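Local coordinates for replication protein (Sphinx1.76-related DNA, PDB 6H24) that probably acts in starting plasmid DNA replication, this chain being its first winged-helix (WH1) domain, seen here as a dimer, at residues G38-S50 / A107-I121. Residues are numbered along the deposited sequence; the frame is centred on the assembly and turned at random.
Sequences GINANDPLTVHAS and ATVEIIFAPAVVPLI
In the winged-helix WH1 domain, strand 45-48 pairs antiparallel with strand 108-113 at one side of a small sheet. L45 and V47 exchange backbone hydrogen bonds in both directions with I111 and V109. A49 N, starting helix 49-56, extends the ladder to A107 O at 2.9 Å. On the sheet face of L45 and V47, L45 CD1 meets the F113 ring at its edge, 3.6 Å from F113 CE2. I121 CD1 sits over the centre of that ring, and I39 CG2 lies 3.9 Å from F113 CD2. On the sheet face of H48 and E110, T108 CG2 lies over one face of the H48 ring, toward its rim, in a CH-pi contact 3.8 Å from the centroid. The T108 chi1 of 62° puts CG2 anti to the carbonyl carbon, beside the imidazole. E110 runs extended beside P44, OE1 3.5 Å from P44 CB, and OE2 forms a salt bridge with R85 of the second subunit. With an alanine here, that arginine would probably lose its carboxylate partner, and the contact along P44 would go. Water 1 bridges N40 O and F113 N. Strand 97-103 flanks 108-113 on its other side, while helices 19-34 and 60-75 cover V47.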
loop_
_atom_site.group_PDB
_atom_site.type_symbol
_atom_site.label_atom_id
_atom_site.label_comp_id
_atom_site.label_asym_id
_atom_site.label_seq_id
_atom_site.Cartn_x
_atom_site.Cartn_y
_atom_site.Cartn_z
ATOM N N GLY A 38 14.342 11.935 -1.718
ATOM C CA GLY A 38 14.162 10.884 -2.691
ATOM C C GLY A 38 12.782 10.265 -2.598
ATOM O O GLY A 38 12.013 10.519 -1.669
ATOM N N ILE A 39 12.473 9.428 -3.580
ATOM C CA ILE A 39 11.182 8.751 -3.656
ATOM C C ILE A 39 11.404 7.260 -3.448
ATOM O O ILE A 39 12.154 6.620 -4.197
ATOM C CB ILE A 39 10.467 9.042 -4.982
ATOM C CG1 ILE A 39 10.223 10.554 -5.087
ATOM C CG2 ILE A 39 9.143 8.286 -5.072
ATOM C CD1 ILE A 39 9.506 10.985 -6.330
ATOM N N ASN A 40 10.753 6.714 -2.424
ATOM C CA ASN A 40 10.901 5.310 -2.076
ATOM C C ASN A 40 9.596 4.840 -1.437
ATOM O O ASN A 40 8.652 5.613 -1.270
ATOM C CB ASN A 40 12.107 5.095 -1.150
ATOM C CG ASN A 40 11.996 5.888 0.141
ATOM O OD1 ASN A 40 11.110 5.644 0.946
ATOM N ND2 ASN A 40 12.910 6.838 0.345
ATOM N N ALA A 41 9.548 3.557 -1.088
ATOM C CA ALA A 41 8.314 2.955 -0.595
ATOM C C ALA A 41 8.093 3.158 0.899
ATOM O O ALA A 41 7.119 2.629 1.436
ATOM C CB ALA A 41 8.303 1.454 -0.907
ATOM N N ASN A 42 8.961 3.908 1.575
ATOM C CA ASN A 42 8.843 4.123 3.010
ATOM C C ASN A 42 8.522 5.552 3.421
ATOM O O ASN A 42 7.803 5.741 4.405
ATOM C CB ASN A 42 10.147 3.711 3.708
ATOM C CG ASN A 42 10.106 2.298 4.219
ATOM O OD1 ASN A 42 9.560 2.030 5.289
ATOM N ND2 ASN A 42 10.660 1.373 3.446
ATOM N N ASP A 43 9.016 6.547 2.704
ATOM C CA ASP A 43 9.028 7.908 3.236
ATOM C C ASP A 43 7.888 8.723 2.656
ATOM O O ASP A 43 7.737 8.767 1.426
ATOM C CB ASP A 43 10.357 8.588 2.905
ATOM C CG ASP A 43 11.544 7.901 3.552
ATOM O OD1 ASP A 43 11.342 7.164 4.538
ATOM O OD2 ASP A 43 12.676 8.095 3.062
ATOM N N PRO A 44 7.085 9.404 3.475
ATOM C CA PRO A 44 6.017 10.232 2.913
ATOM C C PRO A 44 6.550 11.409 2.124
ATOM O O PRO A 44 7.569 12.015 2.467
ATOM C CB PRO A 44 5.246 10.722 4.147
ATOM C CG PRO A 44 5.564 9.758 5.206
ATOM C CD PRO A 44 6.977 9.316 4.944
ATOM N N LEU A 45 5.806 11.745 1.082
ATOM C CA LEU A 45 6.078 12.889 0.225
ATOM C C LEU A 45 5.006 13.937 0.477
ATOM O O LEU A 45 3.815 13.623 0.440
ATOM C CB LEU A 45 6.073 12.466 -1.238
ATOM C CG LEU A 45 7.118 11.422 -1.615
ATOM C CD1 LEU A 45 6.877 10.910 -3.012
ATOM C CD2 LEU A 45 8.493 12.043 -1.508
ATOM N N THR A 46 5.425 15.166 0.746
ATOM C CA THR A 46 4.498 16.255 1.013
ATOM C C THR A 46 4.133 16.976 -0.281
ATOM O O THR A 46 4.973 17.149 -1.170
ATOM C CB THR A 46 5.101 17.239 2.019
ATOM O OG1 THR A 46 5.345 16.565 3.263
ATOM C CG2 THR A 46 4.169 18.425 2.261
ATOM N N VAL A 47 2.863 17.367 -0.384
ATOM C CA VAL A 47 2.370 18.234 -1.451
ATOM C C VAL A 47 1.627 19.399 -0.812
ATOM O O VAL A 47 0.727 19.193 0.011
ATOM C CB VAL A 47 1.446 17.496 -2.438
ATOM C CG1 VAL A 47 0.866 18.476 -3.461
ATOM C CG2 VAL A 47 2.195 16.374 -3.136
ATOM N N HIS A 48 2.019 20.616 -1.173
ATOM C CA HIS A 48 1.382 21.829 -0.693
ATOM C C HIS A 48 0.343 22.316 -1.690
ATOM O O HIS A 48 0.596 22.348 -2.897
ATOM C CB HIS A 48 2.411 22.942 -0.465
ATOM C CG HIS A 48 3.301 22.720 0.715
ATOM N ND1 HIS A 48 4.309 21.781 0.729
ATOM C CD2 HIS A 48 3.346 23.338 1.919
ATOM C CE1 HIS A 48 4.926 21.819 1.898
ATOM N NE2 HIS A 48 4.357 22.752 2.639
ATOM N N ALA A 49 -0.829 22.709 -1.184
ATOM C CA ALA A 49 -1.792 23.374 -2.055
ATOM C C ALA A 49 -1.175 24.606 -2.707
ATOM O O ALA A 49 -1.515 24.940 -3.847
ATOM C CB ALA A 49 -3.051 23.759 -1.275
ATOM N N SER A 50 -0.263 25.286 -2.004
ATOM C CA SER A 50 0.402 26.450 -2.576
ATOM C C SER A 50 1.193 26.076 -3.823
ATOM O O SER A 50 1.237 26.845 -4.788
ATOM C CB SER A 50 1.324 27.088 -1.536
ATOM O OG SER A 50 2.231 26.134 -1.004
ATOM N N ALA A 107 -3.012 23.112 4.729
ATOM C CA ALA A 107 -3.331 22.873 3.321
ATOM C C ALA A 107 -2.240 22.051 2.641
ATOM O O ALA A 107 -1.737 22.409 1.572
ATOM C CB ALA A 107 -3.549 24.185 2.571
ATOM N N THR A 108 -1.889 20.932 3.269
ATOM C CA THR A 108 -0.903 20.001 2.742
ATOM C C THR A 108 -1.459 18.587 2.792
ATOM O O THR A 108 -2.296 18.256 3.643
ATOM C CB THR A 108 0.411 20.059 3.531
ATOM O OG1 THR A 108 0.178 19.668 4.888
ATOM C CG2 THR A 108 0.971 21.463 3.524
ATOM N N VAL A 109 -0.995 17.756 1.862
ATOM C CA VAL A 109 -1.289 16.332 1.851
ATOM C C VAL A 109 0.036 15.570 1.812
ATOM O O VAL A 109 1.106 16.141 1.590
ATOM C CB VAL A 109 -2.193 15.929 0.666
ATOM C CG1 VAL A 109 -3.539 16.665 0.737
ATOM C CG2 VAL A 109 -1.499 16.200 -0.649
ATOM N N GLU A 110 -0.047 14.265 2.061
ATOM C CA GLU A 110 1.114 13.390 2.113
ATOM C C GLU A 110 0.749 12.076 1.440
ATOM O O GLU A 110 -0.349 11.561 1.650
ATOM C CB GLU A 110 1.541 13.088 3.551
ATOM C CG GLU A 110 2.369 14.131 4.234
ATOM C CD GLU A 110 2.927 13.608 5.541
ATOM O OE1 GLU A 110 2.736 12.404 5.830
ATOM O OE2 GLU A 110 3.534 14.396 6.285
ATOM N N ILE A 111 1.679 11.500 0.684
ATOM C CA ILE A 111 1.453 10.197 0.075
ATOM C C ILE A 111 2.729 9.373 0.164
ATOM O O ILE A 111 3.834 9.916 0.237
ATOM C CB ILE A 111 0.990 10.282 -1.399
ATOM C CG1 ILE A 111 2.070 10.880 -2.308
ATOM C CG2 ILE A 111 -0.295 11.103 -1.515
ATOM C CD1 ILE A 111 1.712 10.802 -3.784
ATOM N N ILE A 112 2.572 8.056 0.179
ATOM C CA ILE A 112 3.678 7.132 -0.032
ATOM C C ILE A 112 3.344 6.253 -1.228
ATOM O O ILE A 112 2.292 5.609 -1.249
ATOM C CB ILE A 112 3.967 6.254 1.194
ATOM C CG1 ILE A 112 4.135 7.096 2.461
ATOM C CG2 ILE A 112 5.239 5.442 0.936
ATOM C CD1 ILE A 112 4.457 6.275 3.709
ATOM N N PHE A 113 4.236 6.209 -2.209
ATOM C CA PHE A 113 4.020 5.335 -3.352
ATOM C C PHE A 113 4.244 3.879 -2.977
ATOM O O PHE A 113 5.127 3.549 -2.180
ATOM C CB PHE A 113 4.947 5.727 -4.502
ATOM C CG PHE A 113 4.549 6.993 -5.184
ATOM C CD1 PHE A 113 3.431 7.029 -6.001
ATOM C CD2 PHE A 113 5.272 8.157 -4.998
ATOM C CE1 PHE A 113 3.051 8.198 -6.632
ATOM C CE2 PHE A 113 4.896 9.331 -5.626
ATOM C CZ PHE A 113 3.792 9.352 -6.452
ATOM N N ALA A 114 3.443 3.003 -3.581
ATOM C CA ALA A 114 3.618 1.574 -3.418
ATOM C C ALA A 114 4.923 1.124 -4.072
ATOM O O ALA A 114 5.389 1.736 -5.038
ATOM C CB ALA A 114 2.446 0.824 -4.034
ATOM N N PRO A 115 5.527 0.042 -3.577
ATOM C CA PRO A 115 6.866 -0.316 -4.092
ATOM C C PRO A 115 6.897 -0.681 -5.565
ATOM O O PRO A 115 7.921 -0.457 -6.218
ATOM C CB PRO A 115 7.293 -1.495 -3.205
ATOM C CG PRO A 115 6.036 -1.990 -2.537
ATOM C CD PRO A 115 5.102 -0.810 -2.450
ATOM N N ALA A 116 5.814 -1.205 -6.133
ATOM C CA ALA A 116 5.831 -1.527 -7.556
ATOM C C ALA A 116 5.900 -0.276 -8.423
ATOM O O ALA A 116 6.410 -0.332 -9.556
ATOM C CB ALA A 116 4.585 -2.332 -7.924
ATOM N N VAL A 117 5.388 0.843 -7.920
ATOM C CA VAL A 117 5.324 2.080 -8.687
ATOM C C VAL A 117 6.624 2.872 -8.593
ATOM O O VAL A 117 7.008 3.547 -9.558
ATOM C CB VAL A 117 4.120 2.901 -8.190
ATOM C CG1 VAL A 117 4.094 4.268 -8.839
ATOM C CG2 VAL A 117 2.822 2.140 -8.473
ATOM N N VAL A 118 7.315 2.777 -7.456
ATOM C CA VAL A 118 8.515 3.585 -7.230
ATOM C C VAL A 118 9.481 3.555 -8.417
ATOM O O VAL A 118 9.960 4.625 -8.821
ATOM C CB VAL A 118 9.183 3.171 -5.915
ATOM C CG1 VAL A 118 10.554 3.796 -5.796
ATOM C CG2 VAL A 118 8.327 3.553 -4.708
ATOM N N PRO A 119 9.830 2.400 -8.996
ATOM C CA PRO A 119 10.823 2.402 -10.089
ATOM C C PRO A 119 10.311 3.011 -11.378
ATOM O O PRO A 119 11.119 3.298 -12.269
ATOM C CB PRO A 119 11.153 0.917 -10.292
ATOM C CG PRO A 119 10.065 0.160 -9.615
ATOM C CD PRO A 119 9.451 1.036 -8.575
ATOM N N LEU A 120 9.005 3.225 -11.499
ATOM C CA LEU A 120 8.406 3.808 -12.693
ATOM C C LEU A 120 7.980 5.257 -12.490
ATOM O O LEU A 120 7.242 5.793 -13.319
ATOM C CB LEU A 120 7.207 2.966 -13.131
ATOM C CG LEU A 120 7.575 1.594 -13.700
ATOM C CD1 LEU A 120 6.371 0.662 -13.748
ATOM C CD2 LEU A 120 8.191 1.742 -15.082
ATOM N N ILE A 121 8.437 5.914 -11.422
ATOM C CA ILE A 121 7.998 7.282 -11.155
ATOM C C ILE A 121 8.433 8.224 -12.279
ATOM O O ILE A 121 7.683 9.126 -12.661
ATOM C CB ILE A 121 8.511 7.754 -9.785
ATOM C CG1 ILE A 121 7.652 7.161 -8.666
ATOM C CG2 ILE A 121 8.453 9.269 -9.686
ATOM C CD1 ILE A 121 6.280 7.811 -8.542
HETATM O O HOH W 1 6.854 7.505 -1.911
HETATM O O HOH W 2 4.761 1.905 0.092
HETATM O O HOH W 3 -0.256 24.891 0.884
#